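Side-chain contacts in cell surface protein (Faecalibacterium prausnitzii A2-165, PDB 4GT6), which is of unknown function but, as an extracellular protein built from BspA-type leucine-rich repeats, probably binds other proteins at the bacterial surface: residues Ile293-Ser296 and Ser297-Glu301; Lys248-Asn251 and Gly252-Arg255; Ile339-Pro342 and Ser343-Lys347; Val270-Pro273 and Asp274-Ser278. One frame throughout, in Å; residues are numbered along the deposited sequence. Where two conformers were deposited one is given.

The chain is one piece of a longer cell surface protein, and the four contacts sample its repeat region, each at the corner where a strand gives way to the next leg of a coil. From the N terminus, contact 2 turns the chain from strand 246-248 into strand 253-256; contact 4 follows strand 269-271, contact 1 follows strand 292-294 and contact 3 follows strand 338-341. All run in series, none nesting or crossing. Contacts 2, 4 and 1 belong to neighbouring strands of one parallel sheet, and contact 4 touches both of the others, their centres about 6 Å away. Contact 3 lies further on, its centre about 13 Å from that of contact 1.

Contact 1 of 4, residues Ile293-Ser296 and Ser297-Glu301; sequences IEFS and SRITE. With NA (sodium ion), chain R.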
loop_
_atom_site.group_PDB
_atom_site.type_symbol
_atom_site.label_atom_id
_atom_site.label_comp_id
_atom_site.label_asym_id
_atom_site.label_seq_id
_atom_site.Cartn_x
_atom_site.Cartn_y
_atom_site.Cartn_z
ATOM N N ILE A 293 -26.814 -1.340 6.197
ATOM C CA ILE A 293 -25.925 -2.489 6.348
ATOM C C ILE A 293 -26.729 -3.655 6.914
ATOM O O ILE A 293 -27.357 -3.498 7.959
ATOM C CB ILE A 293 -24.698 -2.171 7.266
ATOM C CG1 ILE A 293 -23.861 -1.009 6.716
ATOM C CG2 ILE A 293 -23.808 -3.438 7.458
ATOM C CD1 ILE A 293 -23.693 0.081 7.684
ATOM N N GLU A 294 -26.720 -4.801 6.218
ATOM C CA GLU A 294 -27.330 -6.049 6.676
ATOM C C GLU A 294 -26.162 -6.963 7.028
ATOM O O GLU A 294 -25.362 -7.318 6.161
ATOM C CB GLU A 294 -28.243 -6.643 5.597
ATOM C CG GLU A 294 -28.998 -7.891 6.034
ATOM C CD GLU A 294 -30.067 -8.381 5.076
ATOM O OE1 GLU A 294 -30.680 -7.542 4.374
ATOM O OE2 GLU A 294 -30.315 -9.609 5.052
ATOM N N PHE A 295 -26.018 -7.273 8.313
ATOM C CA PHE A 295 -24.913 -8.057 8.811
ATOM C C PHE A 295 -25.133 -9.538 8.707
ATOM O O PHE A 295 -26.263 -10.003 8.800
ATOM C CB PHE A 295 -24.701 -7.737 10.304
ATOM C CG PHE A 295 -24.181 -6.349 10.574
ATOM C CD1 PHE A 295 -22.822 -6.068 10.475
ATOM C CD2 PHE A 295 -25.051 -5.319 10.926
ATOM C CE1 PHE A 295 -22.337 -4.776 10.723
ATOM C CE2 PHE A 295 -24.563 -4.034 11.200
ATOM C CZ PHE A 295 -23.210 -3.776 11.111
ATOM N N SER A 296 -24.022 -10.286 8.660
ATOM C CA SER A 296 -24.012 -11.726 8.777
ATOM C C SER A 296 -24.387 -12.101 10.222
ATOM O O SER A 296 -23.942 -11.413 11.159
ATOM C CB SER A 296 -22.609 -12.238 8.480
ATOM O OG SER A 296 -22.490 -13.560 8.981
ATOM N N SER A 297 -25.105 -13.225 10.410
ATOM C CA SER A 297 -25.454 -13.703 11.757
ATOM C C SER A 297 -24.253 -14.399 12.440
ATOM O O SER A 297 -24.375 -14.811 13.593
ATOM C CB SER A 297 -26.631 -14.681 11.675
ATOM O OG SER A 297 -26.219 -15.867 11.008
ATOM N N ARG A 298 -23.112 -14.576 11.722
ATOM C CA ARG A 298 -21.972 -15.330 12.266
ATOM C C ARG A 298 -20.754 -14.464 12.632
ATOM O O ARG A 298 -19.757 -14.989 13.138
ATOM C CB ARG A 298 -21.572 -16.471 11.311
ATOM C CG ARG A 298 -22.669 -17.566 11.288
ATOM C CD ARG A 298 -22.384 -18.721 10.344
ATOM N NE ARG A 298 -21.230 -19.522 10.751
ATOM C CZ ARG A 298 -20.361 -20.070 9.905
ATOM N NH1 ARG A 298 -20.486 -19.878 8.596
ATOM N NH2 ARG A 298 -19.345 -20.792 10.362
ATOM N N ILE A 299 -20.849 -13.147 12.468
ATOM C CA ILE A 299 -19.745 -12.295 12.919
ATOM C C ILE A 299 -19.898 -12.077 14.424
ATOM O O ILE A 299 -21.029 -12.044 14.910
ATOM C CB ILE A 299 -19.642 -10.974 12.126
ATOM C CG1 ILE A 299 -20.962 -10.186 12.170
ATOM C CG2 ILE A 299 -19.201 -11.271 10.668
ATOM C CD1 ILE A 299 -20.777 -8.652 11.846
ATOM N N THR A 300 -18.772 -11.928 15.159
ATOM C CA THR A 300 -18.823 -11.759 16.618
ATOM C C THR A 300 -18.066 -10.507 17.073
ATOM O O THR A 300 -17.980 -10.259 18.281
ATOM C CB THR A 300 -18.282 -13.017 17.343
ATOM O OG1 THR A 300 -16.897 -13.161 17.017
ATOM C CG2 THR A 300 -19.037 -14.292 16.977
ATOM N N GLU A 301 -17.540 -9.712 16.116
ATOM C CA GLU A 301 -16.798 -8.499 16.448
ATOM C C GLU A 301 -16.988 -7.435 15.387
ATOM O O GLU A 301 -17.093 -7.765 14.203
ATOM C CB GLU A 301 -15.306 -8.875 16.555
ATOM C CG GLU A 301 -14.300 -7.749 16.706
ATOM C CD GLU A 301 -12.882 -8.272 16.583
ATOM O OE1 GLU A 301 -12.450 -9.017 17.493
ATOM O OE2 GLU A 301 -12.225 -7.991 15.553
HETATM NA NA NA R . -24.900 -13.331 15.386
HETATM O O HOH W 1 -23.651 -11.668 14.055
HETATM O O HOH W 2 -22.695 -13.950 16.227
HETATM O O HOH W 3 -25.899 -15.189 16.633
HETATM O O HOH W 4 -27.116 -12.653 14.679
#
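Ser-296 reaches over the bend of its own chain to the backbone of Arg-298, and this short link spans the corner. Its hydroxyl stands anti to the backbone N (chi1 162°), and OG accepts a hydrogen bond from Arg-298 N, the N and OG 3.0 Å apart and the bond nearly straight (167°), an ST turn. The same OG is also hydrogen-bonded to Val-276 O, so the buried hydroxyl has two hydrogen-bond partners. Ile-299 closes the inner side: its CG1 lies 3.4 Å from Ser-296 O, while CD1 reaches CD1 of Phe-295 at 3.6 Å, the two side chains crossing at about a right angle. Ser-297 turns its side chain outward and contributes its carbonyl instead, with O 2.4 Å from a sodium ion. A water on that ion donates to Ser-296 O at 2.9 Å and to Ile-299 O at 2.8 Å, bridging the two ends of the turn. Four waters and Glu-320 O, from the next turn of the coil, complete the metal's shell. The corner follows strand 292-294, with the loop of Val-276 on one flank, while Phe-295 packs on Ile-316 of strand 315-317.

Contact 2 of 4, residues Lys248-Asn251 and Gly252-Arg255; sequences KIPN and GVAR. With EDO (1,2-ethanediol), chain B.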
loop_
_atom_site.group_PDB
_atom_site.type_symbol
_atom_site.label_atom_id
_atom_site.label_comp_id
_atom_site.label_asym_id
_atom_site.label_seq_id
_atom_site.Cartn_x
_atom_site.Cartn_y
_atom_site.Cartn_z
ATOM N N LYS A 248 -24.517 -6.863 -2.836
ATOM C CA LYS A 248 -24.746 -8.024 -1.988
ATOM C C LYS A 248 -23.499 -8.888 -2.084
ATOM O O LYS A 248 -23.147 -9.374 -3.168
ATOM C CB LYS A 248 -26.010 -8.822 -2.390
ATOM C CG LYS A 248 -26.249 -10.047 -1.486
ATOM C CD LYS A 248 -27.550 -10.802 -1.838
ATOM C CE LYS A 248 -27.444 -11.703 -3.075
ATOM N NZ LYS A 248 -28.812 -12.088 -3.572
ATOM N N ILE A 249 -22.828 -9.080 -0.955
ATOM C CA ILE A 249 -21.625 -9.926 -0.924
ATOM C C ILE A 249 -22.081 -11.381 -1.197
ATOM O O ILE A 249 -23.011 -11.861 -0.552
ATOM C CB ILE A 249 -20.886 -9.775 0.426
ATOM C CG1 ILE A 249 -20.334 -8.328 0.572
ATOM C CG2 ILE A 249 -19.759 -10.830 0.555
ATOM C CD1 ILE A 249 -19.902 -7.965 2.015
ATOM N N PRO A 250 -21.447 -12.094 -2.151
ATOM C CA PRO A 250 -21.929 -13.449 -2.476
ATOM C C PRO A 250 -21.797 -14.448 -1.347
ATOM O O PRO A 250 -20.830 -14.435 -0.571
ATOM C CB PRO A 250 -21.033 -13.898 -3.635
ATOM C CG PRO A 250 -20.461 -12.640 -4.211
ATOM C CD PRO A 250 -20.384 -11.648 -3.080
ATOM N N ASN A 251 -22.770 -15.349 -1.299
ATOM C CA ASN A 251 -22.708 -16.518 -0.435
ATOM C C ASN A 251 -21.428 -17.297 -0.835
ATOM O O ASN A 251 -21.129 -17.403 -2.025
ATOM C CB ASN A 251 -23.959 -17.375 -0.650
ATOM C CG ASN A 251 -23.977 -18.635 0.156
ATOM O OD1 ASN A 251 -23.483 -18.669 1.280
ATOM N ND2 ASN A 251 -24.562 -19.700 -0.400
ATOM N N GLY A 252 -20.667 -17.762 0.144
ATOM C CA GLY A 252 -19.399 -18.443 -0.124
ATOM C C GLY A 252 -18.205 -17.584 0.261
ATOM O O GLY A 252 -17.068 -18.069 0.279
ATOM N N VAL A 253 -18.461 -16.301 0.596
ATOM C CA VAL A 253 -17.428 -15.370 1.093
ATOM C C VAL A 253 -17.362 -15.571 2.606
ATOM O O VAL A 253 -18.395 -15.481 3.275
ATOM C CB VAL A 253 -17.706 -13.892 0.710
ATOM C CG1 VAL A 253 -16.736 -12.942 1.453
ATOM C CG2 VAL A 253 -17.595 -13.701 -0.804
ATOM N N ALA A 254 -16.175 -15.892 3.132
ATOM C CA ALA A 254 -16.008 -16.169 4.566
ATOM C C ALA A 254 -15.487 -14.970 5.341
ATOM O O ALA A 254 -15.599 -14.927 6.569
ATOM C CB ALA A 254 -15.048 -17.332 4.744
ATOM N N ARG A 255 -14.905 -14.002 4.634
ATOM C CA ARG A 255 -14.268 -12.859 5.286
ATOM C C ARG A 255 -14.309 -11.626 4.407
ATOM O O ARG A 255 -14.144 -11.724 3.191
ATOM C CB ARG A 255 -12.786 -13.238 5.586
ATOM C CG ARG A 255 -11.882 -12.040 6.014
ATOM C CD ARG A 255 -10.712 -12.447 6.880
ATOM N NE ARG A 255 -9.859 -11.300 7.230
ATOM C CZ ARG A 255 -9.902 -10.631 8.382
ATOM N NH1 ARG A 255 -10.791 -10.951 9.313
ATOM N NH2 ARG A 255 -9.059 -9.629 8.606
HETATM C C1 EDO B . -8.339 -7.539 11.798
HETATM O O1 EDO B . -8.206 -7.077 10.449
HETATM C C2 EDO B . -9.761 -8.092 12.070
HETATM O O2 EDO B . -9.835 -9.473 11.754
#
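Ile-249 and Val-253 face each other across a tight turn, their side chains set at about a right angle. The contact is made by one branch of the isoleucine: CG2, anti to the backbone N because CG1 takes the position beside that nitrogen (chi1 -66°), comes to 3.7 Å from Val-253 CB and fits between the two valine methyls, 3.8 Å from CG1 and equally far from CG2. The isoleucine side chain also packs on Leu-235 and Val-270. Pro-250 meets the same valine more loosely and at a slant, ring atom CD lying 4.1 Å from Val-253 CG2.

Beneath these groups the backbone forms a type II turn from Pro-250 to Val-253. Val-253 N donates to Pro-250 O at 3.2 Å. Gly-252 occupies the third position with a positive phi of 108°, a conformation in which a residue with a CB would be pressed against the preceding carbonyl oxygen. Further along, Arg-255 extends its chain away from the turn and presents its guanidinium to a 1,2-ethanediol, probably from the crystallisation liquor; NH1 lies 3.0 Å from its O2, which approaches at the edge of the group. NE forms a salt bridge with Glu-257.

A proline-asparagine-glycine turn between two short strands, with hydrophobic residues turned inward before and after it, is consistent with the corner of one coil in a leucine-rich-repeat solenoid.

Contact 3 of 4, residues Ile339-Pro342 and Ser343-Lys347; sequences IAIP and SSVTK
Pro-342 and Val-345 mark the two ends of a type I beta turn that breaks off strand 338-341. Ile-341 still has the extended backbone of the strand; Ser-343 and Ser-344, the two central residues, then adopt the helix-like angles that bend the chain by about a right angle. Val-345 N donates to Pro-342 O at 3.1 Å.

The side chains fill the inside of this bend. Ile-341 CG2, anti to its backbone N, lies 3.9 Å from Val-345 CB, and the two side chains cross at about a right angle. Val-345 carries CG1 anti to its own nitrogen (chi1 -180°), which swings CG2 back over the turn; there it rests 3.8 Å from Pro-342 CD and just as far from ring atom CG. The ring also meets the hydroxyl of Ser-344, whose OG lies 3.6 Å from Pro-342 CG. The hydroxyl itself is hydrogen-bonded to Ile-322 O and Gly-321 N in the preceding turn of the coil, so the serine ties one corner to the next while its oxygen lies beside the ring.

Beyond the turn, Ile-341 packs on Ile-362 and Tyr-364 of strand 361-364, and Val-345 on Ile-325. Strand, proline, two-serine turn and inward valine together form a repeating corner of the kind from which the hydrophobic core of a leucine-rich-repeat solenoid is stacked.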
loop_
_atom_site.group_PDB
_atom_site.type_symbol
_atom_site.label_atom_id
_atom_site.label_comp_id
_atom_site.label_asym_id
_atom_site.label_seq_id
_atom_site.Cartn_x
_atom_site.Cartn_y
_atom_site.Cartn_z
ATOM N N ILE A 339 -28.739 3.521 17.463
ATOM C CA ILE A 339 -27.946 2.294 17.421
ATOM C C ILE A 339 -28.565 1.275 18.372
ATOM O O ILE A 339 -28.845 1.596 19.524
ATOM C CB ILE A 339 -26.417 2.490 17.660
ATOM C CG1 ILE A 339 -25.665 1.121 17.520
ATOM C CG2 ILE A 339 -26.118 3.183 19.000
ATOM C CD1 ILE A 339 -24.292 1.194 16.993
ATOM N N ALA A 340 -28.820 0.068 17.866
ATOM C CA ALA A 340 -29.325 -1.027 18.700
ATOM C C ALA A 340 -28.130 -1.899 19.086
ATOM O O ALA A 340 -27.414 -2.377 18.207
ATOM C CB ALA A 340 -30.388 -1.829 17.963
ATOM N N ILE A 341 -27.860 -2.017 20.392
ATOM C CA ILE A 341 -26.727 -2.789 20.914
ATOM C C ILE A 341 -27.253 -4.030 21.668
ATOM O O ILE A 341 -27.995 -3.875 22.643
ATOM C CB ILE A 341 -25.830 -1.893 21.816
ATOM C CG1 ILE A 341 -25.202 -0.730 20.976
ATOM C CG2 ILE A 341 -24.746 -2.745 22.522
ATOM C CD1 ILE A 341 -24.511 0.369 21.752
ATOM N N PRO A 342 -26.867 -5.258 21.241
ATOM C CA PRO A 342 -27.329 -6.457 21.954
ATOM C C PRO A 342 -26.576 -6.634 23.273
ATOM O O PRO A 342 -25.453 -6.123 23.421
ATOM C CB PRO A 342 -27.023 -7.582 20.966
ATOM C CG PRO A 342 -25.810 -7.110 20.223
ATOM C CD PRO A 342 -25.986 -5.611 20.099
ATOM N N SER A 343 -27.164 -7.398 24.213
ATOM C CA SER A 343 -26.561 -7.619 25.531
ATOM C C SER A 343 -25.299 -8.500 25.448
ATOM O O SER A 343 -24.532 -8.537 26.413
ATOM C CB SER A 343 -27.576 -8.214 26.507
ATOM O OG SER A 343 -28.065 -9.453 26.021
ATOM N N SER A 344 -25.043 -9.149 24.283
ATOM C CA SER A 344 -23.810 -9.920 24.087
ATOM C C SER A 344 -22.562 -8.990 24.020
ATOM O O SER A 344 -21.447 -9.471 24.246
ATOM C CB SER A 344 -23.898 -10.773 22.816
ATOM O OG SER A 344 -24.087 -9.959 21.665
ATOM N N VAL A 345 -22.740 -7.661 23.728
ATOM C CA VAL A 345 -21.601 -6.726 23.633
ATOM C C VAL A 345 -21.091 -6.400 25.053
ATOM O O VAL A 345 -21.814 -5.783 25.843
ATOM C CB VAL A 345 -21.935 -5.426 22.836
ATOM C CG1 VAL A 345 -20.726 -4.506 22.770
ATOM C CG2 VAL A 345 -22.420 -5.737 21.424
ATOM N N THR A 346 -19.845 -6.791 25.371
ATOM C CA THR A 346 -19.319 -6.544 26.731
ATOM C C THR A 346 -18.108 -5.613 26.734
ATOM O O THR A 346 -17.572 -5.305 27.811
ATOM C CB THR A 346 -18.964 -7.885 27.396
ATOM O OG1 THR A 346 -17.949 -8.529 26.623
ATOM C CG2 THR A 346 -20.188 -8.802 27.559
ATOM N N LYS A 347 -17.670 -5.182 25.539
ATOM C CA LYS A 347 -16.529 -4.278 25.382
ATOM C C LYS A 347 -16.826 -3.235 24.315
ATOM O O LYS A 347 -17.098 -3.589 23.160
ATOM C CB LYS A 347 -15.228 -5.042 25.038
ATOM C CG LYS A 347 -14.646 -5.856 26.189
ATOM C CD LYS A 347 -13.224 -6.313 25.894
#

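Contact 4 of 4, residues Val270-Pro273 and Asp274-Ser278; sequences VKMP and DSVVS. With EDO (1,2-ethanediol), chain I.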
loop_
_atom_site.group_PDB
_atom_site.type_symbol
_atom_site.label_atom_id
_atom_site.label_comp_id
_atom_site.label_asym_id
_atom_site.label_seq_id
_atom_site.Cartn_x
_atom_site.Cartn_y
_atom_site.Cartn_z
ATOM N N VAL A 270 -25.210 -2.246 1.761
ATOM C CA VAL A 270 -24.417 -3.470 1.627
ATOM C C VAL A 270 -25.141 -4.607 2.368
ATOM O O VAL A 270 -25.743 -4.375 3.422
ATOM C CB VAL A 270 -22.931 -3.301 2.070
ATOM C CG1 VAL A 270 -22.797 -2.961 3.557
ATOM C CG2 VAL A 270 -22.080 -4.526 1.699
ATOM N N LYS A 271 -25.089 -5.830 1.796
ATOM C CA LYS A 271 -25.691 -7.007 2.416
ATOM C C LYS A 271 -24.636 -8.094 2.523
ATOM O O LYS A 271 -23.909 -8.344 1.562
ATOM C CB LYS A 271 -26.934 -7.480 1.647
ATOM C CG LYS A 271 -28.080 -6.488 1.809
ATOM C CD LYS A 271 -29.335 -6.821 1.026
ATOM C CE LYS A 271 -30.358 -5.712 1.142
ATOM N NZ LYS A 271 -30.721 -5.416 2.558
HETATM N N MSE A 272 -24.499 -8.681 3.720
HETATM C CA MSE A 272 -23.518 -9.746 3.990
HETATM C C MSE A 272 -24.221 -11.081 4.078
HETATM O O MSE A 272 -25.211 -11.156 4.800
HETATM C CB MSE A 272 -22.799 -9.541 5.348
HETATM C CG MSE A 272 -22.019 -8.318 5.464
HETATM SE SE MSE A 272 -21.186 -8.415 7.206
HETATM C CE MSE A 272 -21.124 -6.484 7.356
ATOM N N PRO A 273 -23.666 -12.160 3.471
ATOM C CA PRO A 273 -24.237 -13.489 3.680
ATOM C C PRO A 273 -23.811 -14.018 5.051
ATOM O O PRO A 273 -22.780 -13.555 5.595
ATOM C CB PRO A 273 -23.602 -14.313 2.541
ATOM C CG PRO A 273 -22.235 -13.715 2.392
ATOM C CD PRO A 273 -22.432 -12.221 2.653
ATOM N N ASP A 274 -24.515 -15.050 5.560
ATOM C CA ASP A 274 -24.158 -15.633 6.855
ATOM C C ASP A 274 -22.858 -16.456 6.780
ATOM O O ASP A 274 -22.302 -16.800 7.827
ATOM C CB ASP A 274 -25.309 -16.461 7.433
ATOM C CG ASP A 274 -26.534 -15.626 7.795
ATOM O OD1 ASP A 274 -26.371 -14.413 8.083
ATOM O OD2 ASP A 274 -27.645 -16.187 7.806
ATOM N N SER A 275 -22.322 -16.691 5.554
ATOM C CA SER A 275 -21.022 -17.367 5.407
ATOM C C SER A 275 -19.887 -16.447 5.893
ATOM O O SER A 275 -18.810 -16.944 6.211
ATOM C CB SER A 275 -20.783 -17.821 3.962
ATOM O OG SER A 275 -20.817 -16.760 3.020
ATOM N N VAL A 276 -20.120 -15.111 5.981
ATOM C CA VAL A 276 -19.088 -14.172 6.471
ATOM C C VAL A 276 -18.934 -14.372 7.984
ATOM O O VAL A 276 -19.907 -14.197 8.739
ATOM C CB VAL A 276 -19.376 -12.687 6.119
ATOM C CG1 VAL A 276 -18.398 -11.737 6.846
ATOM C CG2 VAL A 276 -19.295 -12.458 4.608
ATOM N N VAL A 277 -17.734 -14.757 8.412
ATOM C CA VAL A 277 -17.480 -15.007 9.841
ATOM C C VAL A 277 -16.588 -13.922 10.457
ATOM O O VAL A 277 -16.468 -13.865 11.682
ATOM C CB VAL A 277 -16.931 -16.424 10.140
ATOM C CG1 VAL A 277 -17.921 -17.498 9.693
ATOM C CG2 VAL A 277 -15.544 -16.652 9.533
ATOM N N SER A 278 -15.921 -13.100 9.632
ATOM C CA SER A 278 -15.067 -12.029 10.172
ATOM C C SER A 278 -14.944 -10.865 9.198
ATOM O O SER A 278 -15.074 -11.034 7.993
ATOM C CB SER A 278 -13.673 -12.542 10.543
ATOM O OG SER A 278 -12.940 -12.963 9.408
HETATM C C1 EDO I . -28.100 -11.691 6.583
HETATM O O1 EDO I . -27.133 -12.635 6.150
HETATM C C2 EDO I . -29.036 -12.326 7.653
HETATM O O2 EDO I . -28.298 -12.637 8.828
#
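Pro-273 receives two partners from the residues just after it. Ser-275 places its OG 3.4 Å from ring atom CG, and Val-276 lays CG2 3.7 Å from CD, the valine and the ring meeting at a slant. Below them a type I turn is closed by Val-276 N, which donates to Pro-273 O at 3.1 Å. Met-272, a selenomethionine, adds only a loose touch, its SE 4.4 Å from Val-276 CG1, before its end leads on to Phe-295 and Ile-293.

A second shell fixes these groups. The hydroxyl of Ser-275 reaches the preceding corner, hydrogen-bonded to both Val-253 O and Gly-252 N, which settles its rotation beside the proline. Asp-274 turns outward instead: with CG beside its backbone N (chi1 -66°), OD1 accepts a hydrogen bond from Ser-297 N in the following corner. The same oxygen takes one from O2 of a 1,2-ethanediol at 2.7 Å, and the diol's other hydroxyl, O1, lies 2.8 Å from Met-272 O.

Chemically, then, the turn divides its work: Met-272 and Val-276 are buried, with the proline ring beside them, while one hydroxyl and one carboxylate reach backbone atoms of the coils before and after. The diol probably comes from the crystallisation liquor; that OD1 accepts from both Ser-297 N and the diol O2 is consistent with a carboxylate oxygen that joins neighbouring corners.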